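Local coordinates for protein phosphonate monoester hydrolase (Ruegeria pomeroyi, PDB 4UPK) that belongs to the sulfatase family of the alkaline phosphatase clan and is named a phosphonate monoester hydrolase, at residues T238-A250 / V312-I324. Sequence-based numbering, arbitrary orientation.
Sequences TYIRPHPPLVAPA and VYLGLATEVDTHI
Pro242 packs on helix 303-333, its CB 3.9 Å from the centroid of the Tyr313 ring in a CH-pi contact over one face, toward the rim. Proline suits this site because it readily accepts the cis peptide bond before it and offers polarised C-H groups to the ring. Tyr313 carries its CG anti to the backbone N (chi1 171°), which swings the ring alongside Pro242, while its hydroxyl bonds to Gln43 and Arg45. Separately, Pro242 CB packs on Leu316 CB.

Leu316 fills the centre with a branched end. Its CD2 lies 3.8 Å from Ala248 CB, a methyl small enough to let the loop approach, and 3.3 Å from Val247 O; its CD1 meets Leu246 CD2. Arg241 runs obliquely over this leucine, its apolar stem on both methyls; NH1 gives a nearly straight hydrogen bond to Pro245 O (2.9 Å, 171°), tying the loop to itself, and NE makes a salt bridge with Asp213. The branched Val312 and Val320 extend the packing: Val312 CG1 is 3.7 Å from Val247 N, Val320 CG2 3.2 Å from Arg241 O. Tyr239 CE2 meets Ile324 CG1 at 3.7 Å.

Packing is sparser on the flank of Glu319 and His323. Pro249 CG touches Glu319 OE2 (3.5 Å), whose hydrogen bond goes to Ser212 OG; partly exposed His323 turns its ring from the loop toward helix 213-224, ND1 hydrogen-bonded to Arg326 NH1.

No hydrogen bond joins the segments; the loop leaving strand 234-239 meets the helix through apolar side chains packed on loop side chains and backbone, with Ile41 of neighbouring parallel strand 35-41 touching Pro242, Val320 and Ile324.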
ATOM      1  N   THR A 238      -5.578 -29.235   9.672  1.00 19.44           N
ATOM      2  CA  THR A 238      -4.393 -29.806   9.038  1.00 18.36           C
ATOM      3  C   THR A 238      -3.598 -30.769   9.925  1.00 21.27           C
ATOM      4  O   THR A 238      -2.864 -30.353  10.831  1.00 20.59           O
ATOM      5  CB  THR A 238      -3.495 -28.662   8.518  1.00 23.97           C
ATOM      6  OG1 THR A 238      -3.090 -27.880   9.639  1.00 21.46           O
ATOM      7  CG2 THR A 238      -4.190 -27.765   7.475  1.00 23.11           C
ATOM      8  N   TYR A 239      -3.718 -32.058   9.620  1.00 17.04           N
ATOM      9  CA  TYR A 239      -3.012 -33.126  10.310  1.00 16.12           C
ATOM     10  C   TYR A 239      -1.700 -33.394   9.608  1.00 17.51           C
ATOM     11  O   TYR A 239      -1.693 -33.685   8.415  1.00 17.57           O
ATOM     12  CB  TYR A 239      -3.843 -34.421  10.311  1.00 17.08           C
ATOM     13  CG  TYR A 239      -5.136 -34.334  11.085  1.00 17.36           C
ATOM     14  CD1 TYR A 239      -5.145 -34.435  12.472  1.00 18.39           C
ATOM     15  CD2 TYR A 239      -6.363 -34.210  10.426  1.00 17.99           C
ATOM     16  CE1 TYR A 239      -6.337 -34.395  13.193  1.00 19.61           C
ATOM     17  CE2 TYR A 239      -7.564 -34.181  11.136  1.00 18.98           C
ATOM     18  CZ  TYR A 239      -7.544 -34.280  12.524  1.00 24.76           C
ATOM     19  OH  TYR A 239      -8.700 -34.285  13.261  1.00 19.04           O
ATOM     20  N   ILE A 240      -0.601 -33.305  10.351  1.00 12.09           N
ATOM     21  CA  ILE A 240       0.738 -33.580   9.869  1.00 11.78           C
ATOM     22  C   ILE A 240       0.926 -35.062   9.605  1.00 15.14           C
ATOM     23  O   ILE A 240       1.477 -35.428   8.579  1.00 12.99           O
ATOM     24  CB  ILE A 240       1.838 -32.968  10.807  1.00 14.76           C
ATOM     25  CG1 ILE A 240       3.256 -33.043  10.165  1.00 13.95           C
ATOM     26  CG2 ILE A 240       1.813 -33.544  12.228  1.00 15.17           C
ATOM     27  CD1 ILE A 240       3.382 -32.204   8.829  1.00 14.97           C
ATOM     28  N   ARG A 241       0.441 -35.914  10.542  1.00 13.33           N
ATOM     29  CA  ARG A 241       0.498 -37.363  10.482  1.00 11.99           C
ATOM     30  C   ARG A 241      -0.376 -37.925   9.366  1.00 14.64           C
ATOM     31  O   ARG A 241      -1.470 -37.395   9.153  1.00 11.92           O
ATOM     32  CB  ARG A 241       0.092 -37.987  11.834  1.00 11.35           C
ATOM     33  CG  ARG A 241       0.958 -37.571  13.019  1.00 17.05           C
ATOM     34  CD  ARG A 241       2.436 -37.752  12.787  1.00  9.61           C
ATOM     35  NE  ARG A 241       3.194 -37.500  14.007  1.00  9.30           N
ATOM     36  CZ  ARG A 241       4.456 -37.875  14.203  1.00 22.30           C
ATOM     37  NH1 ARG A 241       5.106 -38.565  13.271  1.00 14.64           N
ATOM     38  NH2 ARG A 241       5.066 -37.589  15.341  1.00 13.13           N
ATOM     39  N   PRO A 242       0.059 -38.998   8.640  1.00 13.46           N
ATOM     40  CA  PRO A 242       1.361 -39.712   8.725  1.00 13.28           C
ATOM     41  C   PRO A 242       2.489 -38.909   8.082  1.00 19.18           C
ATOM     42  O   PRO A 242       2.336 -38.419   6.964  1.00 19.17           O
ATOM     43  CB  PRO A 242       1.065 -41.029   7.992  1.00 14.74           C
ATOM     44  CG  PRO A 242       0.057 -40.628   6.918  1.00 18.63           C
ATOM     45  CD  PRO A 242      -0.796 -39.556   7.556  1.00 14.39           C
ATOM     46  N   HIS A 243       3.587 -38.690   8.805  1.00 17.42           N
ATOM     47  CA  HIS A 243       4.703 -37.852   8.319  1.00 17.71           C
ATOM     48  C   HIS A 243       5.914 -38.086   9.223  1.00 24.48           C
ATOM     49  O   HIS A 243       5.711 -38.246  10.432  1.00 24.20           O
ATOM     50  CB  HIS A 243       4.301 -36.358   8.408  1.00 17.94           C
ATOM     51  CG  HIS A 243       5.193 -35.366   7.723  1.00 20.43           C
ATOM     52  ND1 HIS A 243       6.407 -34.971   8.280  1.00 21.92           N
ATOM     53  CD2 HIS A 243       4.953 -34.604   6.631  1.00 20.86           C
ATOM     54  CE1 HIS A 243       6.902 -34.059   7.452  1.00 20.08           C
ATOM     55  NE2 HIS A 243       6.059 -33.797   6.454  1.00 20.08           N
ATOM     56  N   PRO A 244       7.171 -38.091   8.678  1.00 22.29           N
ATOM     57  CA  PRO A 244       8.350 -38.264   9.545  1.00 21.81           C
ATOM     58  C   PRO A 244       8.475 -37.134  10.588  1.00 26.01           C
ATOM     59  O   PRO A 244       7.946 -36.048  10.348  1.00 25.74           O
ATOM     60  CB  PRO A 244       9.523 -38.261   8.543  1.00 23.69           C
ATOM     61  CG  PRO A 244       9.012 -37.584   7.327  1.00 27.59           C
ATOM     62  CD  PRO A 244       7.571 -37.932   7.257  1.00 23.68           C
ATOM     63  N   PRO A 245       9.166 -37.318  11.744  1.00 24.24           N
ATOM     64  CA  PRO A 245       9.856 -38.532  12.227  1.00 23.47           C
ATOM     65  C   PRO A 245       8.813 -39.565  12.596  1.00 23.96           C
ATOM     66  O   PRO A 245       7.944 -39.298  13.427  1.00 21.06           O
ATOM     67  CB  PRO A 245      10.665 -38.035  13.444  1.00 25.39           C
ATOM     68  CG  PRO A 245      10.607 -36.521  13.391  1.00 30.46           C
ATOM     69  CD  PRO A 245       9.298 -36.226  12.723  1.00 25.85           C
ATOM     70  N   LEU A 246       8.850 -40.703  11.891  1.00 22.05           N
ATOM     71  CA  LEU A 246       7.916 -41.808  12.051  1.00 22.21           C
ATOM     72  C   LEU A 246       7.965 -42.458  13.428  1.00 22.93           C
ATOM     73  O   LEU A 246       8.928 -43.137  13.784  1.00 23.53           O
ATOM     74  CB  LEU A 246       8.053 -42.857  10.926  1.00 23.24           C
ATOM     75  CG  LEU A 246       7.688 -42.404   9.501  1.00 28.55           C
ATOM     76  CD1 LEU A 246       7.990 -43.510   8.504  1.00 29.11           C
ATOM     77  CD2 LEU A 246       6.204 -42.000   9.405  1.00 30.40           C
ATOM     78  N   VAL A 247       6.916 -42.196  14.210  1.00 15.45           N
ATOM     79  CA  VAL A 247       6.679 -42.721  15.541  1.00 13.91           C
ATOM     80  C   VAL A 247       5.175 -42.696  15.760  1.00 15.74           C
ATOM     81  O   VAL A 247       4.527 -41.723  15.385  1.00 13.02           O
ATOM     82  CB  VAL A 247       7.517 -42.018  16.670  1.00 16.66           C
ATOM     83  CG1 VAL A 247       7.116 -40.552  16.904  1.00 15.41           C
ATOM     84  CG2 VAL A 247       7.497 -42.827  17.961  1.00 16.17           C
ATOM     85  N   ALA A 248       4.616 -43.780  16.328  1.00 13.81           N
ATOM     86  CA  ALA A 248       3.185 -43.880  16.601  1.00 13.21           C
ATOM     87  C   ALA A 248       2.939 -44.234  18.056  1.00 20.53           C
ATOM     88  O   ALA A 248       3.684 -45.050  18.610  1.00 21.77           O
ATOM     89  CB  ALA A 248       2.527 -44.901  15.673  1.00 13.49           C
ATOM     90  N   PRO A 249       1.934 -43.602  18.729  1.00 17.74           N
ATOM     91  CA  PRO A 249       1.663 -43.980  20.123  1.00 17.40           C
ATOM     92  C   PRO A 249       0.991 -45.365  20.211  1.00 21.76           C
ATOM     93  O   PRO A 249       0.370 -45.806  19.233  1.00 21.26           O
ATOM     94  CB  PRO A 249       0.757 -42.850  20.603  1.00 18.53           C
ATOM     95  CG  PRO A 249      -0.013 -42.463  19.393  1.00 22.37           C
ATOM     96  CD  PRO A 249       0.949 -42.607  18.243  1.00 17.66           C
ATOM     97  N   ALA A 250       1.159 -46.070  21.352  1.00 19.04           N
ATOM     98  CA  ALA A 250       0.552 -47.396  21.587  1.00 19.56           C
ATOM     99  C   ALA A 250      -0.997 -47.285  21.446  1.00 21.98           C
ATOM    100  O   ALA A 250      -1.558 -46.314  21.960  1.00 22.12           O
ATOM    101  CB  ALA A 250       0.921 -47.910  22.975  1.00 20.03           C
ATOM    102  N   VAL A 312       4.529 -48.360  10.586  1.00 11.97           N
ATOM    103  CA  VAL A 312       4.390 -47.197  11.478  1.00 12.14           C
ATOM    104  C   VAL A 312       3.561 -46.106  10.795  1.00 17.12           C
ATOM    105  O   VAL A 312       2.640 -45.574  11.410  1.00 18.25           O
ATOM    106  CB  VAL A 312       5.768 -46.691  12.016  1.00 15.25           C
ATOM    107  CG1 VAL A 312       5.629 -45.340  12.736  1.00 14.33           C
ATOM    108  CG2 VAL A 312       6.411 -47.740  12.936  1.00 14.50           C
ATOM    109  N   TYR A 313       3.868 -45.816   9.512  1.00 14.71           N
ATOM    110  CA  TYR A 313       3.176 -44.855   8.647  1.00 14.46           C
ATOM    111  C   TYR A 313       1.679 -45.195   8.535  1.00 18.91           C
ATOM    112  O   TYR A 313       0.840 -44.304   8.709  1.00 18.64           O
ATOM    113  CB  TYR A 313       3.834 -44.850   7.252  1.00 15.68           C
ATOM    114  CG  TYR A 313       3.091 -44.054   6.198  1.00 16.14           C
ATOM    115  CD1 TYR A 313       2.108 -44.650   5.407  1.00 18.41           C
ATOM    116  CD2 TYR A 313       3.410 -42.727   5.944  1.00 16.18           C
ATOM    117  CE1 TYR A 313       1.433 -43.930   4.419  1.00 17.10           C
ATOM    118  CE2 TYR A 313       2.745 -41.998   4.954  1.00 16.43           C
ATOM    119  CZ  TYR A 313       1.760 -42.606   4.193  1.00 17.67           C
ATOM    120  OH  TYR A 313       1.102 -41.900   3.206  1.00 14.03           O
ATOM    121  N   LEU A 314       1.351 -46.477   8.242  1.00 15.31           N
ATOM    122  CA  LEU A 314      -0.024 -46.952   8.142  1.00 15.56           C
ATOM    123  C   LEU A 314      -0.768 -46.856   9.481  1.00 19.11           C
ATOM    124  O   LEU A 314      -1.951 -46.535   9.486  1.00 20.48           O
ATOM    125  CB  LEU A 314      -0.095 -48.386   7.571  1.00 16.41           C
ATOM    126  CG  LEU A 314       0.428 -48.622   6.148  1.00 20.09           C
ATOM    127  CD1 LEU A 314       0.475 -50.106   5.839  1.00 20.41           C
ATOM    128  CD2 LEU A 314      -0.422 -47.882   5.105  1.00 22.23           C
ATOM    129  N   GLY A 315      -0.060 -47.068  10.589  1.00 15.44           N
ATOM    130  CA  GLY A 315      -0.613 -46.956  11.944  1.00 14.76           C
ATOM    131  C   GLY A 315      -1.006 -45.532  12.307  1.00 17.15           C
ATOM    132  O   GLY A 315      -2.056 -45.321  12.903  1.00 16.65           O
ATOM    133  N   LEU A 316      -0.204 -44.530  11.866  1.00 14.59           N
ATOM    134  CA  LEU A 316      -0.454 -43.085  12.031  1.00 12.57           C
ATOM    135  C   LEU A 316      -1.651 -42.624  11.193  1.00 15.92           C
ATOM    136  O   LEU A 316      -2.411 -41.767  11.659  1.00 17.58           O
ATOM    137  CB  LEU A 316       0.794 -42.248  11.697  1.00 11.82           C
ATOM    138  CG  LEU A 316       1.945 -42.305  12.701  1.00 14.98           C
ATOM    139  CD1 LEU A 316       3.237 -41.716  12.078  1.00 14.87           C
ATOM    140  CD2 LEU A 316       1.587 -41.602  13.993  1.00 13.79           C
ATOM    141  N   ALA A 317      -1.821 -43.183   9.974  1.00 11.35           N
ATOM    142  CA  ALA A 317      -2.967 -42.927   9.081  1.00 11.11           C
ATOM    143  C   ALA A 317      -4.261 -43.460   9.758  1.00 15.05           C
ATOM    144  O   ALA A 317      -5.255 -42.747   9.784  1.00 16.28           O
ATOM    145  CB  ALA A 317      -2.757 -43.592   7.736  1.00 11.63           C
ATOM    146  N   THR A 318      -4.222 -44.660  10.363  1.00 11.03           N
ATOM    147  CA  THR A 318      -5.363 -45.216  11.111  1.00 11.52           C
ATOM    148  C   THR A 318      -5.727 -44.279  12.320  1.00 13.24           C
ATOM    149  O   THR A 318      -6.900 -44.002  12.525  1.00 13.17           O
ATOM    150  CB  THR A 318      -5.124 -46.719  11.424  1.00 19.47           C
ATOM    151  OG1 THR A 318      -5.192 -47.436  10.190  1.00 19.97           O
ATOM    152  CG2 THR A 318      -6.162 -47.322  12.408  1.00 13.59           C
ATOM    153  N   GLU A 319      -4.726 -43.757  13.061  1.00  8.27           N
ATOM    154  CA  GLU A 319      -4.980 -42.836  14.161  1.00  8.13           C
ATOM    155  C   GLU A 319      -5.587 -41.506  13.658  1.00 15.45           C
ATOM    156  O   GLU A 319      -6.484 -40.974  14.298  1.00 17.31           O
ATOM    157  CB  GLU A 319      -3.728 -42.615  15.013  1.00  8.63           C
ATOM    158  CG  GLU A 319      -4.014 -41.809  16.292  1.00  9.57           C
ATOM    159  CD  GLU A 319      -2.782 -41.216  16.947  1.00 13.14           C
ATOM    160  OE1 GLU A 319      -1.739 -41.108  16.263  1.00 16.54           O
ATOM    161  OE2 GLU A 319      -2.844 -40.882  18.151  1.00 10.86           O
ATOM    162  N   VAL A 320      -5.166 -41.013  12.488  1.00 12.92           N
ATOM    163  CA  VAL A 320      -5.762 -39.803  11.883  1.00 12.69           C
ATOM    164  C   VAL A 320      -7.237 -40.092  11.578  1.00 17.27           C
ATOM    165  O   VAL A 320      -8.111 -39.277  11.897  1.00 16.24           O
ATOM    166  CB  VAL A 320      -4.956 -39.335  10.633  1.00 15.59           C
ATOM    167  CG1 VAL A 320      -5.782 -38.453   9.698  1.00 14.39           C
ATOM    168  CG2 VAL A 320      -3.662 -38.647  11.053  1.00 15.04           C
ATOM    169  N   ASP A 321      -7.500 -41.274  10.987  1.00 15.25           N
ATOM    170  CA  ASP A 321      -8.838 -41.751  10.687  1.00 15.19           C
ATOM    171  C   ASP A 321      -9.762 -41.738  11.912  1.00 19.24           C
ATOM    172  O   ASP A 321     -10.847 -41.204  11.792  1.00 20.41           O
ATOM    173  CB  ASP A 321      -8.808 -43.143  10.074  1.00 16.35           C
ATOM    174  CG  ASP A 321     -10.146 -43.513   9.501  1.00 24.47           C
ATOM    175  OD1 ASP A 321     -10.401 -43.159   8.341  1.00 25.64           O
ATOM    176  OD2 ASP A 321     -10.979 -44.076  10.247  1.00 32.07           O
ATOM    177  N   THR A 322      -9.352 -42.332  13.062  1.00 15.19           N
ATOM    178  CA  THR A 322     -10.152 -42.390  14.313  1.00 14.30           C
ATOM    179  C   THR A 322     -10.556 -40.989  14.778  1.00 17.09           C
ATOM    180  O   THR A 322     -11.700 -40.791  15.159  1.00 17.43           O
ATOM    181  CB  THR A 322      -9.385 -43.134  15.434  1.00 19.77           C
ATOM    182  OG1 THR A 322      -8.914 -44.402  14.972  1.00 15.68           O
ATOM    183  CG2 THR A 322     -10.212 -43.322  16.707  1.00 19.19           C
ATOM    184  N   HIS A 323      -9.617 -40.029  14.742  1.00 14.72           N
ATOM    185  CA  HIS A 323      -9.869 -38.649  15.132  1.00 15.51           C
ATOM    186  C   HIS A 323     -10.759 -37.872  14.158  1.00 18.47           C
ATOM    187  O   HIS A 323     -11.514 -37.022  14.612  1.00 19.25           O
ATOM    188  CB  HIS A 323      -8.574 -37.915  15.520  1.00 16.85           C
ATOM    189  CG  HIS A 323      -8.019 -38.423  16.809  1.00 19.82           C
ATOM    190  ND1 HIS A 323      -8.580 -38.069  18.013  1.00 21.88           N
ATOM    191  CD2 HIS A 323      -7.041 -39.331  17.033  1.00 21.82           C
ATOM    192  CE1 HIS A 323      -7.909 -38.737  18.939  1.00 21.32           C
ATOM    193  NE2 HIS A 323      -6.974 -39.512  18.396  1.00 21.66           N
ATOM    194  N   ILE A 324     -10.736 -38.200  12.851  1.00 15.02           N
ATOM    195  CA  ILE A 324     -11.602 -37.582  11.824  1.00 14.87           C
ATOM    196  C   ILE A 324     -13.062 -38.029  12.056  1.00 18.38           C
ATOM    197  O   ILE A 324     -13.976 -37.244  11.842  1.00 18.79           O
ATOM    198  CB  ILE A 324     -11.076 -37.812  10.354  1.00 17.83           C
ATOM    199  CG1 ILE A 324      -9.873 -36.900  10.080  1.00 17.31           C
ATOM    200  CG2 ILE A 324     -12.188 -37.600   9.263  1.00 18.10           C
ATOM    201  CD1 ILE A 324      -9.146 -37.119   8.739  1.00 16.95           C
TER